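Local coordinates for periplasmic binding protein component of an ABC type zinc uptake transporter (Synechocystis sp., PDB 1PQ4), which probably serves as the periplasmic zinc-binding component of an ABC-type zinc uptake transporter, capturing the metal ion for delivery to the membrane, at residues A[60-65]-A[130-135]; A[87-92]-A[200-205]. All coordinates share one frame; numbering follows the deposited sequence.

Contact 1: residues A[60-65]-A[130-135]; sequences LGFEQP and ADPHIW. With ZN (zinc ion), chain C.
One face of the F62 ring receives the edge of the W135 indole, with W135 CZ3 above it, while P132 CG comes in obliquely and E63 CD lies at the ring's edge, in plane. With the F62 centroid 5.5 Å from that of the six-membered ring of W135 and the planes at 64°, this is an offset edge-to-face pair. Its closest approach is F62 CE1 to W135 CH2, 3.9 Å. The torsions bring the rings together: F62 CG is anti to the backbone N (chi1 -172°), and W135 CG occupies the crowded position between N and carbonyl carbon (chi1 68°). W135 NE1 bonds P268 O. The H133 imidazole carries P132 CG over one face and has the D131 carboxylate and a zinc-bound water at its edge, in plane. An alanine at F62 would remove the ring that meets W135 and P132 CG, leaving CB against P132, and would probably loosen the packing beside the zinc site. Elsewhere, the L60 and I134 side chains cross obliquely, L60 CD1 meeting I134 CG2 at 3.6 Å, and one water donates to both L60 O and A130 O. D131 OD1 accepts twice: its syn lone pair takes H133 ND1 at 2.6 Å, and its anti lone pair takes H133 N at 2.9 Å, closing an Asx turn. The backbone bond steadies the carboxylate; the ND1 bond sets the imidazole's rotation and directs H133 NE2 to zinc, 2.1 Å away, where H37 and H197 also bind. The carboxylate behind ND1 would probably make the ring a stronger donor to the metal.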
loop_
_atom_site.group_PDB
_atom_site.type_symbol
_atom_site.label_atom_id
_atom_site.label_comp_id
_atom_site.label_asym_id
_atom_site.label_seq_id
_atom_site.Cartn_x
_atom_site.Cartn_y
_atom_site.Cartn_z
ATOM N N LEU A 60 -10.774 6.010 1.463
ATOM C CA LEU A 60 -10.616 6.092 2.912
ATOM C C LEU A 60 -9.902 7.340 3.354
ATOM O O LEU A 60 -9.188 7.338 4.348
ATOM C CB LEU A 60 -9.895 4.828 3.459
ATOM C CG LEU A 60 -10.703 3.539 3.246
ATOM C CD1 LEU A 60 -9.890 2.301 3.643
ATOM C CD2 LEU A 60 -12.011 3.609 4.106
ATOM N N GLY A 61 -10.090 8.423 2.622
ATOM C CA GLY A 61 -9.416 9.652 2.999
ATOM C C GLY A 61 -7.985 9.789 2.531
ATOM O O GLY A 61 -7.361 10.833 2.715
ATOM N N PHE A 62 -7.438 8.753 1.921
ATOM C CA PHE A 62 -6.031 8.848 1.463
ATOM C C PHE A 62 -5.735 10.102 0.620
ATOM O O PHE A 62 -4.694 10.733 0.772
ATOM C CB PHE A 62 -5.690 7.617 0.634
ATOM C CG PHE A 62 -4.241 7.516 0.289
ATOM C CD1 PHE A 62 -3.309 7.241 1.281
ATOM C CD2 PHE A 62 -3.821 7.597 -1.016
ATOM C CE1 PHE A 62 -1.955 7.017 0.967
ATOM C CE2 PHE A 62 -2.463 7.382 -1.349
ATOM C CZ PHE A 62 -1.540 7.081 -0.353
ATOM N N GLU A 63 -6.647 10.433 -0.282
ATOM C CA GLU A 63 -6.505 11.561 -1.202
ATOM C C GLU A 63 -7.168 12.872 -0.736
ATOM O O GLU A 63 -7.152 13.866 -1.471
ATOM C CB GLU A 63 -7.116 11.196 -2.553
ATOM C CG GLU A 63 -6.342 10.136 -3.389
ATOM C CD GLU A 63 -6.784 8.709 -3.143
ATOM O OE1 GLU A 63 -7.734 8.492 -2.360
ATOM O OE2 GLU A 63 -6.186 7.785 -3.756
ATOM N N GLN A 64 -7.750 12.861 0.461
ATOM C CA GLN A 64 -8.469 14.031 1.005
ATOM C C GLN A 64 -7.757 15.366 0.729
ATOM O O GLN A 64 -8.384 16.329 0.309
ATOM C CB GLN A 64 -8.706 13.866 2.545
ATOM N N PRO A 65 -6.441 15.426 0.957
ATOM C CA PRO A 65 -5.649 16.645 0.733
ATOM C C PRO A 65 -5.618 17.200 -0.709
ATOM O O PRO A 65 -5.432 18.389 -0.913
ATOM C CB PRO A 65 -4.247 16.231 1.165
ATOM C CG PRO A 65 -4.479 15.069 2.075
ATOM C CD PRO A 65 -5.584 14.335 1.439
ATOM N N ALA A 130 -9.658 6.302 9.533
ATOM C CA ALA A 130 -9.456 5.011 8.921
ATOM C C ALA A 130 -8.004 4.836 8.480
ATOM O O ALA A 130 -7.338 5.786 8.093
ATOM C CB ALA A 130 -10.351 4.889 7.718
ATOM N N ASP A 131 -7.519 3.607 8.556
ATOM C CA ASP A 131 -6.149 3.296 8.114
ATOM C C ASP A 131 -6.335 3.087 6.627
ATOM O O ASP A 131 -7.070 2.207 6.203
ATOM C CB ASP A 131 -5.681 1.997 8.751
ATOM C CG ASP A 131 -4.232 1.676 8.409
ATOM O OD1 ASP A 131 -3.778 1.990 7.281
ATOM O OD2 ASP A 131 -3.570 1.102 9.279
ATOM N N PRO A 132 -5.637 3.867 5.810
ATOM C CA PRO A 132 -5.810 3.714 4.369
ATOM C C PRO A 132 -4.933 2.680 3.632
ATOM O O PRO A 132 -5.072 2.523 2.436
ATOM C CB PRO A 132 -5.505 5.129 3.862
ATOM C CG PRO A 132 -4.324 5.499 4.716
ATOM C CD PRO A 132 -4.686 4.954 6.119
ATOM N N HIS A 133 -4.100 1.951 4.362
ATOM C CA HIS A 133 -3.139 1.079 3.694
ATOM C C HIS A 133 -3.710 -0.235 3.204
ATOM O O HIS A 133 -3.134 -1.324 3.410
ATOM C CB HIS A 133 -1.958 0.881 4.646
ATOM C CG HIS A 133 -1.281 2.160 5.055
ATOM N ND1 HIS A 133 -1.619 2.853 6.207
ATOM C CD2 HIS A 133 -0.273 2.858 4.479
ATOM C CE1 HIS A 133 -0.843 3.910 6.325
ATOM N NE2 HIS A 133 -0.017 3.937 5.296
ATOM N N ILE A 134 -4.866 -0.139 2.558
ATOM C CA ILE A 134 -5.549 -1.359 2.130
ATOM C C ILE A 134 -4.916 -2.040 0.903
ATOM O O ILE A 134 -5.282 -3.171 0.566
ATOM C CB ILE A 134 -7.047 -1.056 1.815
ATOM C CG1 ILE A 134 -7.126 0.026 0.696
ATOM C CG2 ILE A 134 -7.739 -0.586 3.133
ATOM C CD1 ILE A 134 -6.396 -0.142 -0.617
ATOM N N TRP A 135 -3.948 -1.382 0.270
ATOM C CA TRP A 135 -3.387 -1.975 -0.946
ATOM C C TRP A 135 -2.340 -3.039 -0.678
ATOM O O TRP A 135 -1.793 -3.627 -1.628
ATOM C CB TRP A 135 -2.803 -0.876 -1.871
ATOM C CG TRP A 135 -1.553 -0.208 -1.277
ATOM C CD1 TRP A 135 -0.246 -0.609 -1.401
ATOM C CD2 TRP A 135 -1.539 0.987 -0.501
ATOM N NE1 TRP A 135 0.589 0.287 -0.749
ATOM C CE2 TRP A 135 -0.182 1.277 -0.190
ATOM C CE3 TRP A 135 -2.554 1.856 -0.045
ATOM C CZ2 TRP A 135 0.192 2.405 0.556
ATOM C CZ3 TRP A 135 -2.188 2.976 0.697
ATOM C CH2 TRP A 135 -0.824 3.244 0.985
HETATM ZN ZN ZN C . 1.608 5.189 4.793
HETATM O O HOH W 1 -7.364 7.952 6.132
HETATM O O HOH W 2 2.568 4.354 2.901
#

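Contact 2: residues A[87-92]-A[200-205]; sequences TPLEME and WAYFAR
The hydroxyl of Y202 is gripped by two hydrogen bonds. L89 N donates to Y202 OH over 2.8 Å in a nearly straight line (169° at the hydrogen), and the hydroxyl is also bonded to D131 O, whose carbonyl can only accept. The phenol oxygen therefore links two backbones, accepting from one and donating to the other. P88 CA sits at the ring's edge near its plane, and P88 CB comes within 3.4 Å of Y202 OH. L89 covers one face of the same ring: its CD1 stands 3.9 Å from the Y202 centroid, only 15° off the ring normal, which defines a CH-pi contact. With CG anti to the carbonyl carbon and chi2 at 168°, L89 sends CD1 over the ring and toward A201, and CD2 toward R205. L89 CD1 meets A201 CB at 3.7 Å, and L89 CD2 lies 3.9 Å from R205 NE, crossing obliquely an arginine extended from CG to NE. The tyrosine is held at its tip by polar bonds and over one face by a leucine, which would restrict how the ring can tilt. Residues 201-205 form the start of helix 201-206, with W200 at the N-cap position before it. The arrangement belongs to the zinc site of a family 9 solute-binding protein: Y202, its side chain about 4 Å at nearest atoms from that of the ligand H133, is a second-shell neighbour.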
loop_
_atom_site.group_PDB
_atom_site.type_symbol
_atom_site.label_atom_id
_atom_site.label_comp_id
_atom_site.label_asym_id
_atom_site.label_seq_id
_atom_site.Cartn_x
_atom_site.Cartn_y
_atom_site.Cartn_z
ATOM N N THR A 87 -14.457 -2.553 5.136
ATOM C CA THR A 87 -14.514 -2.076 6.521
ATOM C C THR A 87 -13.052 -1.790 6.926
ATOM O O THR A 87 -12.228 -2.708 6.965
ATOM C CB THR A 87 -15.099 -3.150 7.478
ATOM O OG1 THR A 87 -16.450 -3.485 7.080
ATOM C CG2 THR A 87 -15.093 -2.626 8.883
ATOM N N PRO A 88 -12.731 -0.544 7.270
ATOM C CA PRO A 88 -11.354 -0.223 7.640
ATOM C C PRO A 88 -10.983 -0.462 9.077
ATOM O O PRO A 88 -11.836 -0.659 9.936
ATOM C CB PRO A 88 -11.260 1.255 7.347
ATOM C CG PRO A 88 -12.663 1.729 7.870
ATOM C CD PRO A 88 -13.605 0.656 7.360
ATOM N N LEU A 89 -9.674 -0.421 9.314
ATOM C CA LEU A 89 -9.140 -0.511 10.648
ATOM C C LEU A 89 -8.979 0.969 10.973
ATOM O O LEU A 89 -8.880 1.793 10.077
ATOM C CB LEU A 89 -7.735 -1.124 10.645
ATOM C CG LEU A 89 -7.635 -2.620 10.485
ATOM C CD1 LEU A 89 -6.155 -2.958 10.212
ATOM C CD2 LEU A 89 -8.183 -3.294 11.751
ATOM N N GLU A 90 -8.920 1.314 12.247
ATOM C CA GLU A 90 -8.721 2.708 12.588
ATOM C C GLU A 90 -7.286 2.937 13.057
ATOM O O GLU A 90 -6.644 2.028 13.587
ATOM C CB GLU A 90 -9.713 3.108 13.666
ATOM C CG GLU A 90 -11.099 2.524 13.404
ATOM C CD GLU A 90 -12.221 3.459 13.782
ATOM O OE1 GLU A 90 -12.181 3.998 14.913
ATOM O OE2 GLU A 90 -13.142 3.650 12.947
ATOM N N MET A 91 -6.759 4.129 12.798
ATOM C CA MET A 91 -5.430 4.483 13.265
ATOM C C MET A 91 -5.716 5.377 14.463
ATOM O O MET A 91 -5.952 6.583 14.312
ATOM C CB MET A 91 -4.646 5.268 12.219
ATOM C CG MET A 91 -4.154 4.442 11.064
ATOM S SD MET A 91 -2.979 5.348 10.019
ATOM C CE MET A 91 -4.080 6.600 9.243
ATOM N N GLU A 92 -5.739 4.758 15.644
ATOM C CA GLU A 92 -5.995 5.445 16.914
ATOM C C GLU A 92 -7.418 5.982 17.023
ATOM O O GLU A 92 -7.651 6.974 17.714
ATOM C CB GLU A 92 -4.985 6.591 17.113
ATOM N N TRP A 200 1.586 -1.456 7.445
ATOM C CA TRP A 200 1.299 -2.884 7.282
ATOM C C TRP A 200 0.206 -3.466 8.183
ATOM O O TRP A 200 0.181 -4.685 8.397
ATOM C CB TRP A 200 2.609 -3.704 7.490
ATOM C CG TRP A 200 3.775 -3.194 6.670
ATOM C CD1 TRP A 200 4.708 -2.250 7.039
ATOM C CD2 TRP A 200 4.045 -3.515 5.307
ATOM N NE1 TRP A 200 5.537 -1.960 5.973
ATOM C CE2 TRP A 200 5.147 -2.722 4.896
ATOM C CE3 TRP A 200 3.460 -4.397 4.385
ATOM C CZ2 TRP A 200 5.666 -2.783 3.605
ATOM C CZ3 TRP A 200 3.982 -4.461 3.096
ATOM C CH2 TRP A 200 5.077 -3.651 2.716
ATOM N N ALA A 201 -0.705 -2.632 8.698
ATOM C CA ALA A 201 -1.726 -3.178 9.611
ATOM C C ALA A 201 -2.658 -4.206 8.927
ATOM O O ALA A 201 -3.039 -5.193 9.521
ATOM C CB ALA A 201 -2.567 -2.011 10.211
ATOM N N TYR A 202 -3.047 -3.973 7.674
ATOM C CA TYR A 202 -3.948 -4.927 7.025
ATOM C C TYR A 202 -3.210 -6.211 6.699
ATOM O O TYR A 202 -3.705 -7.315 6.893
ATOM C CB TYR A 202 -4.532 -4.295 5.755
ATOM C CG TYR A 202 -5.467 -3.144 6.131
ATOM C CD1 TYR A 202 -6.821 -3.410 6.498
ATOM C CD2 TYR A 202 -5.027 -1.830 6.110
ATOM C CE1 TYR A 202 -7.694 -2.394 6.821
ATOM C CE2 TYR A 202 -5.918 -0.760 6.419
ATOM C CZ TYR A 202 -7.258 -1.066 6.771
ATOM O OH TYR A 202 -8.169 -0.033 6.981
ATOM N N PHE A 203 -1.992 -6.041 6.197
ATOM C CA PHE A 203 -1.146 -7.193 5.849
ATOM C C PHE A 203 -0.966 -8.000 7.120
ATOM O O PHE A 203 -1.113 -9.225 7.148
ATOM C CB PHE A 203 0.219 -6.640 5.312
ATOM C CG PHE A 203 1.246 -7.700 5.075
ATOM C CD1 PHE A 203 1.280 -8.386 3.877
ATOM C CD2 PHE A 203 2.190 -7.995 6.058
ATOM C CE1 PHE A 203 2.263 -9.386 3.647
ATOM C CE2 PHE A 203 3.166 -8.975 5.839
ATOM C CZ PHE A 203 3.192 -9.667 4.634
ATOM N N ALA A 204 -0.703 -7.309 8.212
ATOM C CA ALA A 204 -0.466 -8.003 9.474
ATOM C C ALA A 204 -1.733 -8.758 9.974
ATOM O O ALA A 204 -1.652 -9.897 10.497
ATOM C CB ALA A 204 -0.021 -6.988 10.527
ATOM N N ARG A 205 -2.891 -8.126 9.800
ATOM C CA ARG A 205 -4.133 -8.773 10.252
ATOM C C ARG A 205 -4.327 -10.034 9.421
ATOM O O ARG A 205 -4.646 -11.082 9.963
ATOM C CB ARG A 205 -5.345 -7.856 10.059
ATOM C CG ARG A 205 -6.464 -8.153 11.016
ATOM C CD ARG A 205 -7.576 -7.143 10.854
ATOM N NE ARG A 205 -8.541 -7.154 11.957
ATOM C CZ ARG A 205 -9.496 -8.066 12.117
ATOM N NH1 ARG A 205 -9.619 -9.061 11.245
ATOM N NH2 ARG A 205 -10.343 -7.966 13.138
#

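Overall arrangement
The two contacts have centres about 11 Å apart and alternate along the chain, in the order 60-65, 87-92, 130-135, 200-205. Segments 87-92 and 130-135 belong to one long connection between strand 78-81 and helix 138-155, whose middle, 94-127, is histidine-rich and not modelled. These two segments meet directly, D131 N lying 2.7 Å from L89 O, a probable hydrogen bond. Contact 1 ties this connection to the loop after strand 54-57 of the four-stranded parallel sheet; contact 2 ties it to helix 201-206, between strands 192-195 and 210-213. The H133 segment therefore bridges both halves of the fold, consistent with a metal site between two lobes.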